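Long-range contacts in malonyl CoA-acyl carrier protein transacylase (Staphylococcus aureus, PDB 3IM9), which transfers the malonyl group from malonyl-CoA to holo-acyl carrier protein, supplying malonyl-ACP for fatty acid biosynthesis: residues A[227-238]-A[243-253]; A[23-31]-A[52-60]. All coordinates share one frame; numbering follows the deposited sequence.

Interaction 1: residues A[227-238]-A[243-253]; sequences WRDAKFPVVQNV and ETDKEVIKSNM. With CA (calcium ion), chain B.
Gln236 NE2 serves two acceptors: a weak but straight hydrogen bond runs to Ile249 O, 3.3 Å away, and a second goes to the carboxylate of Glu100 in helix 99-106. The oxygen of the same amide accepts from Asn252, with ND2 2.9 Å from Gln236 OE1. This donor stands above the carbonyl plane of Gln236, while the bond lies in the plane of Asn252's own amide. Both ends of the buried amide are used, which fixes its rotation and suits glutamine, long enough to cross to the helix and able both to give and to accept. Alongside, Val238 rests its CG2 on the Asn252 amide.

Two residues earlier, Val234 and Glu243 form an antiparallel hydrogen-bonded pair, with Val234 O 2.8 Å from Glu243 N. The chain then turns into helix 246-256. Ala230 N donates to Thr244 O. Asp229 OD1 takes Lys246 N at 2.8 Å, while Asp245, the N-cap, accepts Val248 N. These two aspartates are close, but first-turn amides probably offset their charge.

Farther along the helix, Lys250 lays its aliphatic chain over the indole of Trp227. Its CG is anti to the backbone N (chi1 178°) and the rest is extended, placing CD 3.8 Å from the centroid of the five-membered ring in a CH-pi contact. NZ goes on to Asn223, and Trp227 NE1 to Ile222 O. Met253 CG meets the indole edge, 3.7 Å from CZ3.

The carbonyl oxygen of Met253 binds the calcium ion, together with Tyr101 OH and Gln256 OE1; Arg122 also belongs to the site. A short antiparallel pair leading into an N-capped helix thus packs beside helix 99-106, which follows the probable nucleophile Ser97 of the acyltransferase domain, near the probable catalytic His207.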
loop_
_atom_site.group_PDB
_atom_site.type_symbol
_atom_site.label_atom_id
_atom_site.label_comp_id
_atom_site.label_asym_id
_atom_site.label_seq_id
_atom_site.Cartn_x
_atom_site.Cartn_y
_atom_site.Cartn_z
ATOM N N TRP A 227 -18.699 7.340 -2.491
ATOM C CA TRP A 227 -17.391 7.844 -2.733
ATOM C C TRP A 227 -17.469 9.346 -2.970
ATOM O O TRP A 227 -18.378 9.848 -3.705
ATOM C CB TRP A 227 -16.785 7.194 -3.982
ATOM C CG TRP A 227 -16.571 5.720 -3.789
ATOM C CD1 TRP A 227 -17.502 4.773 -3.500
ATOM C CD2 TRP A 227 -15.292 5.059 -3.820
ATOM N NE1 TRP A 227 -16.871 3.503 -3.360
ATOM C CE2 TRP A 227 -15.528 3.694 -3.541
ATOM C CE3 TRP A 227 -13.980 5.513 -4.060
ATOM C CZ2 TRP A 227 -14.475 2.727 -3.500
ATOM C CZ3 TRP A 227 -12.924 4.527 -4.045
ATOM C CH2 TRP A 227 -13.210 3.185 -3.743
ATOM N N ARG A 228 -16.572 10.091 -2.367
ATOM C CA ARG A 228 -16.496 11.530 -2.541
ATOM C C ARG A 228 -15.314 12.001 -3.255
ATOM O O ARG A 228 -14.274 11.315 -3.305
ATOM C CB ARG A 228 -16.574 12.230 -1.163
ATOM C CG ARG A 228 -17.916 11.979 -0.482
ATOM C CD ARG A 228 -17.969 12.634 0.872
ATOM N NE ARG A 228 -16.976 12.052 1.778
ATOM C CZ ARG A 228 -17.097 10.886 2.435
ATOM N NH1 ARG A 228 -18.184 10.092 2.325
ATOM N NH2 ARG A 228 -16.125 10.520 3.240
ATOM N N ASP A 229 -15.337 13.229 -3.761
ATOM C CA ASP A 229 -14.111 13.812 -4.324
ATOM C C ASP A 229 -13.018 13.931 -3.248
ATOM O O ASP A 229 -13.333 14.003 -2.060
ATOM C CB ASP A 229 -14.399 15.182 -4.940
ATOM C CG ASP A 229 -15.201 15.087 -6.223
ATOM O OD1 ASP A 229 -15.113 14.045 -6.905
ATOM O OD2 ASP A 229 -15.920 16.055 -6.549
ATOM N N ALA A 230 -11.742 13.950 -3.647
ATOM C CA ALA A 230 -10.650 14.046 -2.659
ATOM C C ALA A 230 -10.448 15.536 -2.303
ATOM O O ALA A 230 -10.430 16.401 -3.242
ATOM C CB ALA A 230 -9.362 13.475 -3.297
ATOM N N LYS A 231 -10.143 15.811 -1.039
ATOM C CA LYS A 231 -9.830 17.167 -0.625
ATOM C C LYS A 231 -8.433 17.644 -1.008
ATOM O O LYS A 231 -8.153 18.865 -1.046
ATOM C CB LYS A 231 -10.059 17.272 0.888
ATOM C CG LYS A 231 -11.529 17.368 1.337
ATOM C CD LYS A 231 -11.580 17.529 2.897
ATOM C CE LYS A 231 -12.980 17.770 3.520
ATOM N NZ LYS A 231 -14.000 17.123 2.724
ATOM N N PHE A 232 -7.527 16.727 -1.387
ATOM C CA PHE A 232 -6.204 17.074 -1.934
ATOM C C PHE A 232 -5.877 15.809 -2.790
ATOM O O PHE A 232 -6.505 14.753 -2.542
ATOM C CB PHE A 232 -5.139 17.393 -0.839
ATOM C CG PHE A 232 -5.163 16.427 0.331
ATOM C CD1 PHE A 232 -5.959 16.695 1.465
ATOM C CD2 PHE A 232 -4.423 15.203 0.312
ATOM C CE1 PHE A 232 -6.023 15.833 2.541
ATOM C CE2 PHE A 232 -4.520 14.314 1.415
ATOM C CZ PHE A 232 -5.322 14.554 2.492
ATOM N N PRO A 233 -4.968 15.957 -3.778
ATOM C CA PRO A 233 -4.780 14.842 -4.752
ATOM C C PRO A 233 -4.176 13.565 -4.098
ATOM O O PRO A 233 -3.248 13.615 -3.304
ATOM C CB PRO A 233 -3.779 15.385 -5.762
ATOM C CG PRO A 233 -3.908 17.017 -5.665
ATOM C CD PRO A 233 -4.241 17.181 -4.172
ATOM N N VAL A 234 -4.744 12.455 -4.553
ATOM C CA VAL A 234 -4.286 11.084 -4.174
ATOM C C VAL A 234 -3.482 10.652 -5.411
ATOM O O VAL A 234 -4.074 10.557 -6.544
ATOM C CB VAL A 234 -5.451 10.187 -3.942
ATOM C CG1 VAL A 234 -4.920 8.754 -3.633
ATOM C CG2 VAL A 234 -6.386 10.696 -2.821
ATOM N N VAL A 235 -2.189 10.380 -5.262
ATOM C CA VAL A 235 -1.380 9.900 -6.401
ATOM C C VAL A 235 -1.629 8.401 -6.480
ATOM O O VAL A 235 -1.211 7.665 -5.596
ATOM C CB VAL A 235 0.067 10.238 -6.255
ATOM C CG1 VAL A 235 0.884 9.797 -7.509
ATOM C CG2 VAL A 235 0.177 11.789 -6.145
ATOM N N GLN A 236 -2.348 7.950 -7.499
ATOM C CA GLN A 236 -2.837 6.569 -7.549
ATOM C C GLN A 236 -1.788 5.607 -8.077
ATOM O O GLN A 236 -0.946 5.936 -8.953
ATOM C CB GLN A 236 -4.143 6.439 -8.336
ATOM C CG GLN A 236 -5.200 7.268 -7.611
ATOM C CD GLN A 236 -6.623 6.825 -8.017
ATOM O OE1 GLN A 236 -7.204 7.357 -9.005
ATOM N NE2 GLN A 236 -7.199 5.882 -7.295
ATOM N N ASN A 237 -1.821 4.369 -7.518
ATOM C CA ASN A 237 -0.849 3.371 -7.889
ATOM C C ASN A 237 -0.902 2.977 -9.369
ATOM O O ASN A 237 0.125 2.570 -9.916
ATOM C CB ASN A 237 -1.108 2.082 -7.056
ATOM C CG ASN A 237 -0.684 2.160 -5.615
ATOM O OD1 ASN A 237 0.013 3.104 -5.129
ATOM N ND2 ASN A 237 -1.134 1.159 -4.905
ATOM N N VAL A 238 -2.104 3.008 -9.963
ATOM C CA VAL A 238 -2.294 2.460 -11.362
ATOM C C VAL A 238 -1.558 3.371 -12.336
ATOM O O VAL A 238 -0.933 2.890 -13.260
ATOM C CB VAL A 238 -3.790 2.321 -11.738
ATOM C CG1 VAL A 238 -4.442 1.311 -10.960
ATOM C CG2 VAL A 238 -4.604 3.540 -11.543
ATOM N N GLU A 243 -4.972 12.479 -8.437
ATOM C CA GLU A 243 -6.392 12.399 -8.883
ATOM C C GLU A 243 -7.243 12.987 -7.775
ATOM O O GLU A 243 -6.981 12.761 -6.587
ATOM C CB GLU A 243 -6.903 10.983 -9.245
ATOM C CG GLU A 243 -6.064 10.321 -10.352
ATOM C CD GLU A 243 -6.311 10.958 -11.714
ATOM O OE1 GLU A 243 -7.157 11.923 -11.840
ATOM O OE2 GLU A 243 -5.683 10.461 -12.678
ATOM N N THR A 244 -8.347 13.658 -8.109
ATOM C CA THR A 244 -9.320 14.135 -7.090
ATOM C C THR A 244 -10.719 13.726 -7.392
ATOM O O THR A 244 -11.588 13.745 -6.512
ATOM C CB THR A 244 -9.263 15.704 -6.905
ATOM O OG1 THR A 244 -9.528 16.270 -8.186
ATOM C CG2 THR A 244 -7.861 16.155 -6.479
ATOM N N ASP A 245 -10.998 13.346 -8.633
ATOM C CA ASP A 245 -12.363 12.963 -9.003
ATOM C C ASP A 245 -12.810 11.667 -8.320
ATOM O O ASP A 245 -12.072 10.682 -8.315
ATOM C CB ASP A 245 -12.487 12.825 -10.522
ATOM C CG ASP A 245 -13.929 12.808 -10.990
ATOM O OD1 ASP A 245 -14.368 11.770 -11.528
ATOM O OD2 ASP A 245 -14.623 13.833 -10.819
ATOM N N LYS A 246 -14.015 11.663 -7.749
ATOM C CA LYS A 246 -14.529 10.465 -7.127
ATOM C C LYS A 246 -14.670 9.296 -8.086
ATOM O O LYS A 246 -14.370 8.136 -7.701
ATOM C CB LYS A 246 -15.859 10.689 -6.394
ATOM C CG LYS A 246 -17.090 11.037 -7.370
ATOM C CD LYS A 246 -18.411 11.372 -6.700
ATOM C CE LYS A 246 -18.402 12.774 -6.115
ATOM N NZ LYS A 246 -19.761 13.284 -5.559
ATOM N N GLU A 247 -15.141 9.537 -9.341
ATOM C CA GLU A 247 -15.385 8.423 -10.291
ATOM C C GLU A 247 -14.050 7.966 -10.888
ATOM O O GLU A 247 -13.869 6.755 -11.151
ATOM C CB GLU A 247 -16.315 8.897 -11.498
ATOM C CG GLU A 247 -17.816 9.024 -11.179
ATOM C CD GLU A 247 -18.530 7.754 -10.672
ATOM O OE1 GLU A 247 -19.556 7.914 -9.985
ATOM O OE2 GLU A 247 -18.104 6.592 -10.906
ATOM N N VAL A 248 -13.095 8.862 -11.078
ATOM C CA VAL A 248 -11.840 8.451 -11.593
ATOM C C VAL A 248 -11.111 7.622 -10.486
ATOM O O VAL A 248 -10.549 6.553 -10.775
ATOM C CB VAL A 248 -10.992 9.603 -11.921
ATOM C CG1 VAL A 248 -9.541 9.209 -12.249
ATOM C CG2 VAL A 248 -11.718 10.447 -13.088
ATOM N N ILE A 249 -11.140 8.114 -9.265
ATOM C CA ILE A 249 -10.452 7.369 -8.174
ATOM C C ILE A 249 -11.083 6.019 -8.005
ATOM O O ILE A 249 -10.350 4.970 -7.923
ATOM C CB ILE A 249 -10.510 8.215 -6.926
ATOM C CG1 ILE A 249 -9.582 9.392 -7.034
ATOM C CG2 ILE A 249 -10.153 7.377 -5.648
ATOM C CD1 ILE A 249 -9.767 10.427 -5.902
ATOM N N LYS A 250 -12.408 5.918 -7.978
ATOM C CA LYS A 250 -13.094 4.642 -7.751
ATOM C C LYS A 250 -12.734 3.651 -8.881
ATOM O O LYS A 250 -12.386 2.466 -8.655
ATOM C CB LYS A 250 -14.610 4.877 -7.651
ATOM C CG LYS A 250 -15.452 3.582 -7.452
ATOM C CD LYS A 250 -16.996 3.935 -7.307
ATOM C CE LYS A 250 -17.852 2.646 -7.235
ATOM N NZ LYS A 250 -19.314 2.923 -7.476
ATOM N N SER A 251 -12.767 4.111 -10.132
ATOM C CA SER A 251 -12.453 3.219 -11.247
ATOM C C SER A 251 -10.998 2.735 -11.136
ATOM O O SER A 251 -10.679 1.556 -11.374
ATOM C CB SER A 251 -12.544 4.058 -12.552
ATOM O OG SER A 251 -12.164 3.234 -13.621
ATOM N N ASN A 252 -10.120 3.613 -10.682
ATOM C CA ASN A 252 -8.697 3.253 -10.516
ATOM C C ASN A 252 -8.467 2.321 -9.328
ATOM O O ASN A 252 -7.440 1.618 -9.353
ATOM C CB ASN A 252 -7.886 4.532 -10.366
ATOM C CG ASN A 252 -7.615 5.172 -11.735
ATOM O OD1 ASN A 252 -7.726 4.501 -12.777
ATOM N ND2 ASN A 252 -7.246 6.410 -11.725
ATOM N N MET A 253 -9.393 2.269 -8.380
ATOM C CA MET A 253 -9.222 1.272 -7.339
ATOM C C MET A 253 -9.554 -0.104 -7.858
ATOM O O MET A 253 -8.979 -1.117 -7.306
ATOM C CB MET A 253 -10.193 1.577 -6.150
ATOM C CG MET A 253 -9.834 2.968 -5.410
ATOM S SD MET A 253 -8.121 3.422 -5.315
ATOM C CE MET A 253 -7.417 2.079 -4.240
HETATM CA CA CA B . -7.944 -1.854 -4.972
HETATM O O HOH W 1 -17.805 14.834 -3.714
HETATM O O HOH W 2 -4.752 3.013 -8.207
#

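Interaction 2: residues A[23-31]-A[52-60]; sequences KVGMAQDLF and ILETMFTDE
Phe57 lays one face of its ring against Gln28, whose CA sits 3.9 Å from the ring centroid in a CH-pi contact. Gln28 closes the second of two overlapping type II beta turns, Lys23 to Met26 and Gly25 to Gln28, and this double turn packs against the last turn of helix 52-57. The opposite face of Phe57 is covered by the carbonyl of Leu53, one helical turn back, and Met26 O meets the ring edge in plane, 3.3 Å from CD1. A flat aromatic suits this slot between helix and loop.

Phe31 extends the apolar patch. A chi1 of -171° turns its ring away from its own backbone nitrogen and across toward the helix, where Leu53 CD1 lies over one face. The two phenylalanine rings meet obliquely, their planes 49° apart, and Phe31 CB touches Phe57 CZ. On the inner side Met56 bends its thioether so that CE reaches Ala27 CB at 3.7 Å, while helix 67-84 backs both residues through Ala73 and His77.

Past the helix end, Glu54 OE2 holds the following loop, accepting Thr58 OG1 and Glu60 N, and Val24 leans on Asp59 CB. Glycine suits the positive phi (109°) of the turn, and Gly25 N lies 2.8 Å from Met56 O in a hydrogen bond.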
loop_
_atom_site.group_PDB
_atom_site.type_symbol
_atom_site.label_atom_id
_atom_site.label_comp_id
_atom_site.label_asym_id
_atom_site.label_seq_id
_atom_site.Cartn_x
_atom_site.Cartn_y
_atom_site.Cartn_z
ATOM N N LYS A 23 2.947 -5.678 12.098
ATOM C CA LYS A 23 3.703 -6.335 13.161
ATOM C C LYS A 23 2.791 -6.582 14.305
ATOM O O LYS A 23 1.954 -5.696 14.586
ATOM C CB LYS A 23 4.914 -5.506 13.620
ATOM C CG LYS A 23 4.606 -4.109 14.106
ATOM C CD LYS A 23 6.014 -3.503 14.554
ATOM C CE LYS A 23 5.856 -2.357 15.555
ATOM N NZ LYS A 23 5.068 -2.768 16.807
ATOM N N VAL A 24 2.934 -7.763 14.951
ATOM C CA VAL A 24 2.171 -8.012 16.143
ATOM C C VAL A 24 2.533 -6.966 17.191
ATOM O O VAL A 24 3.707 -6.626 17.445
ATOM C CB VAL A 24 2.360 -9.419 16.700
ATOM C CG1 VAL A 24 1.444 -9.570 17.944
ATOM C CG2 VAL A 24 2.064 -10.428 15.593
ATOM N N GLY A 25 1.484 -6.354 17.745
ATOM C CA GLY A 25 1.620 -5.287 18.741
ATOM C C GLY A 25 1.225 -3.933 18.136
ATOM O O GLY A 25 1.112 -2.928 18.855
ATOM N N MET A 26 1.025 -3.881 16.819
ATOM C CA MET A 26 0.726 -2.613 16.135
ATOM C C MET A 26 -0.506 -1.932 16.727
ATOM O O MET A 26 -1.588 -2.556 16.868
ATOM C CB MET A 26 0.569 -2.825 14.629
ATOM C CG MET A 26 -0.554 -3.831 14.282
ATOM S SD MET A 26 -0.509 -4.357 12.519
ATOM C CE MET A 26 -1.137 -2.845 11.693
ATOM N N ALA A 27 -0.292 -0.642 17.079
ATOM C CA ALA A 27 -1.335 0.251 17.645
ATOM C C ALA A 27 -1.634 -0.033 19.114
ATOM O O ALA A 27 -2.518 0.675 19.655
ATOM C CB ALA A 27 -2.641 0.273 16.740
ATOM N N GLN A 28 -0.951 -0.999 19.726
ATOM C CA GLN A 28 -1.338 -1.317 21.126
ATOM C C GLN A 28 -1.049 -0.100 22.045
ATOM O O GLN A 28 -1.763 0.079 23.020
ATOM C CB GLN A 28 -0.698 -2.631 21.555
ATOM C CG GLN A 28 0.697 -2.422 21.855
ATOM C CD GLN A 28 1.352 -3.753 22.143
ATOM O OE1 GLN A 28 2.570 -3.854 21.980
ATOM N NE2 GLN A 28 0.524 -4.831 22.454
ATOM N N ASP A 29 -0.101 0.736 21.660
ATOM C CA ASP A 29 0.213 1.896 22.426
ATOM C C ASP A 29 -0.806 2.991 22.304
ATOM O O ASP A 29 -0.864 3.916 23.189
ATOM C CB ASP A 29 1.615 2.375 22.093
ATOM C CG ASP A 29 1.801 2.767 20.584
ATOM O OD1 ASP A 29 2.659 3.644 20.316
ATOM O OD2 ASP A 29 1.058 2.166 19.771
ATOM N N LEU A 30 -1.589 3.004 21.236
ATOM C CA LEU A 30 -2.613 4.048 21.061
ATOM C C LEU A 30 -3.872 3.771 21.881
ATOM O O LEU A 30 -4.563 4.702 22.288
ATOM C CB LEU A 30 -2.963 4.122 19.534
ATOM C CG LEU A 30 -1.804 4.547 18.618
ATOM C CD1 LEU A 30 -2.299 4.312 17.184
ATOM C CD2 LEU A 30 -1.418 5.999 18.829
ATOM N N PHE A 31 -4.237 2.486 21.963
ATOM C CA PHE A 31 -5.566 2.116 22.407
ATOM C C PHE A 31 -5.745 2.570 23.887
ATOM O O PHE A 31 -4.954 2.164 24.795
ATOM C CB PHE A 31 -5.801 0.603 22.238
ATOM C CG PHE A 31 -7.152 0.187 22.464
ATOM C CD1 PHE A 31 -7.455 -0.851 23.347
ATOM C CD2 PHE A 31 -8.221 0.775 21.705
ATOM C CE1 PHE A 31 -8.853 -1.254 23.473
ATOM C CE2 PHE A 31 -9.533 0.355 21.811
ATOM C CZ PHE A 31 -9.864 -0.682 22.703
ATOM N N ILE A 52 -10.470 -7.892 15.459
ATOM C CA ILE A 52 -9.345 -7.144 14.804
ATOM C C ILE A 52 -8.315 -6.638 15.806
ATOM O O ILE A 52 -7.121 -6.701 15.575
ATOM C CB ILE A 52 -9.891 -5.941 13.932
ATOM C CG1 ILE A 52 -8.730 -5.198 13.232
ATOM C CG2 ILE A 52 -10.873 -5.090 14.797
ATOM C CD1 ILE A 52 -8.064 -5.998 12.198
ATOM N N LEU A 53 -8.796 -6.163 16.963
ATOM C CA LEU A 53 -7.814 -5.654 17.893
ATOM C C LEU A 53 -6.918 -6.752 18.525
ATOM O O LEU A 53 -5.719 -6.535 18.690
ATOM C CB LEU A 53 -8.464 -4.751 19.010
ATOM C CG LEU A 53 -9.349 -3.620 18.440
ATOM C CD1 LEU A 53 -9.838 -2.753 19.617
ATOM C CD2 LEU A 53 -8.555 -2.726 17.484
ATOM N N GLU A 54 -7.517 -7.915 18.804
ATOM C CA GLU A 54 -6.700 -9.044 19.318
ATOM C C GLU A 54 -5.684 -9.424 18.240
ATOM O O GLU A 54 -4.504 -9.580 18.504
ATOM C CB GLU A 54 -7.610 -10.203 19.628
ATOM C CG GLU A 54 -6.765 -11.361 20.309
ATOM C CD GLU A 54 -5.829 -12.139 19.441
ATOM O OE1 GLU A 54 -6.189 -12.404 18.286
ATOM O OE2 GLU A 54 -4.762 -12.503 19.974
ATOM N N THR A 55 -6.171 -9.382 16.998
ATOM C CA THR A 55 -5.311 -9.807 15.870
ATOM C C THR A 55 -4.137 -8.844 15.701
ATOM O O THR A 55 -2.977 -9.282 15.483
ATOM C CB THR A 55 -6.114 -9.956 14.598
ATOM O OG1 THR A 55 -7.121 -10.936 14.805
ATOM C CG2 THR A 55 -5.218 -10.494 13.408
ATOM N N MET A 56 -4.403 -7.530 15.896
ATOM C CA MET A 56 -3.356 -6.521 15.822
ATOM C C MET A 56 -2.366 -6.607 17.037
ATOM O O MET A 56 -1.133 -6.482 16.904
ATOM C CB MET A 56 -3.946 -5.105 15.798
ATOM C CG MET A 56 -4.649 -4.885 14.423
ATOM S SD MET A 56 -5.632 -3.390 14.428
ATOM C CE MET A 56 -4.341 -2.107 14.466
ATOM N N PHE A 57 -2.911 -6.750 18.236
ATOM C CA PHE A 57 -2.089 -6.561 19.424
ATOM C C PHE A 57 -1.380 -7.811 19.918
ATOM O O PHE A 57 -0.253 -7.600 20.444
ATOM C CB PHE A 57 -2.966 -6.051 20.623
ATOM C CG PHE A 57 -3.713 -4.740 20.374
ATOM C CD1 PHE A 57 -3.394 -3.808 19.356
ATOM C CD2 PHE A 57 -4.788 -4.422 21.279
ATOM C CE1 PHE A 57 -4.149 -2.600 19.167
ATOM C CE2 PHE A 57 -5.479 -3.226 21.082
ATOM C CZ PHE A 57 -5.175 -2.300 20.072
ATOM N N THR A 58 -1.984 -8.995 19.839
ATOM C CA THR A 58 -1.359 -10.182 20.380
ATOM C C THR A 58 -1.367 -11.345 19.345
ATOM O O THR A 58 -0.482 -12.217 19.436
ATOM C CB THR A 58 -2.032 -10.637 21.687
ATOM O OG1 THR A 58 -3.437 -10.623 21.562
ATOM C CG2 THR A 58 -1.755 -9.598 22.765
ATOM N N ASP A 59 -2.322 -11.387 18.407
ATOM C CA ASP A 59 -2.428 -12.370 17.325
ATOM C C ASP A 59 -2.208 -13.811 17.815
ATOM O O ASP A 59 -1.337 -14.530 17.301
ATOM C CB ASP A 59 -1.480 -12.056 16.223
ATOM C CG ASP A 59 -1.843 -12.809 14.956
ATOM O OD1 ASP A 59 -0.920 -12.927 14.080
ATOM O OD2 ASP A 59 -3.007 -13.229 14.819
ATOM N N GLU A 60 -3.062 -14.228 18.722
ATOM C CA GLU A 60 -2.833 -15.575 19.282
ATOM C C GLU A 60 -3.108 -16.663 18.197
ATOM O O GLU A 60 -2.593 -17.796 18.377
ATOM C CB GLU A 60 -3.725 -15.785 20.488
ATOM C CG GLU A 60 -5.171 -15.870 20.086
ATOM C CD GLU A 60 -6.192 -16.339 21.209
ATOM O OE1 GLU A 60 -5.766 -16.877 22.274
ATOM O OE2 GLU A 60 -7.415 -16.168 20.962
#

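How the interactions relate
Interactions 1 and 2 share the acyltransferase domain but no elements: their centres lie about 30 Å apart and their nearest atoms about 17 Å. Each sets a largely irregular segment against a helix, yet differently. In 227-238/243-253 the partner is a strand residue and the first two turns of the helix, whose opening amides are met by aspartates. In 23-31/52-60 it is the helix end, whose carbonyl receives a glycine N-H. Both are only partly buried, but interaction 1 reaches deeper, with a buried amide network and a calcium-binding carbonyl near the probable active site. Interaction 2 is peripheral, mostly aromatic and apolar packing, and lies away from the annotated sites.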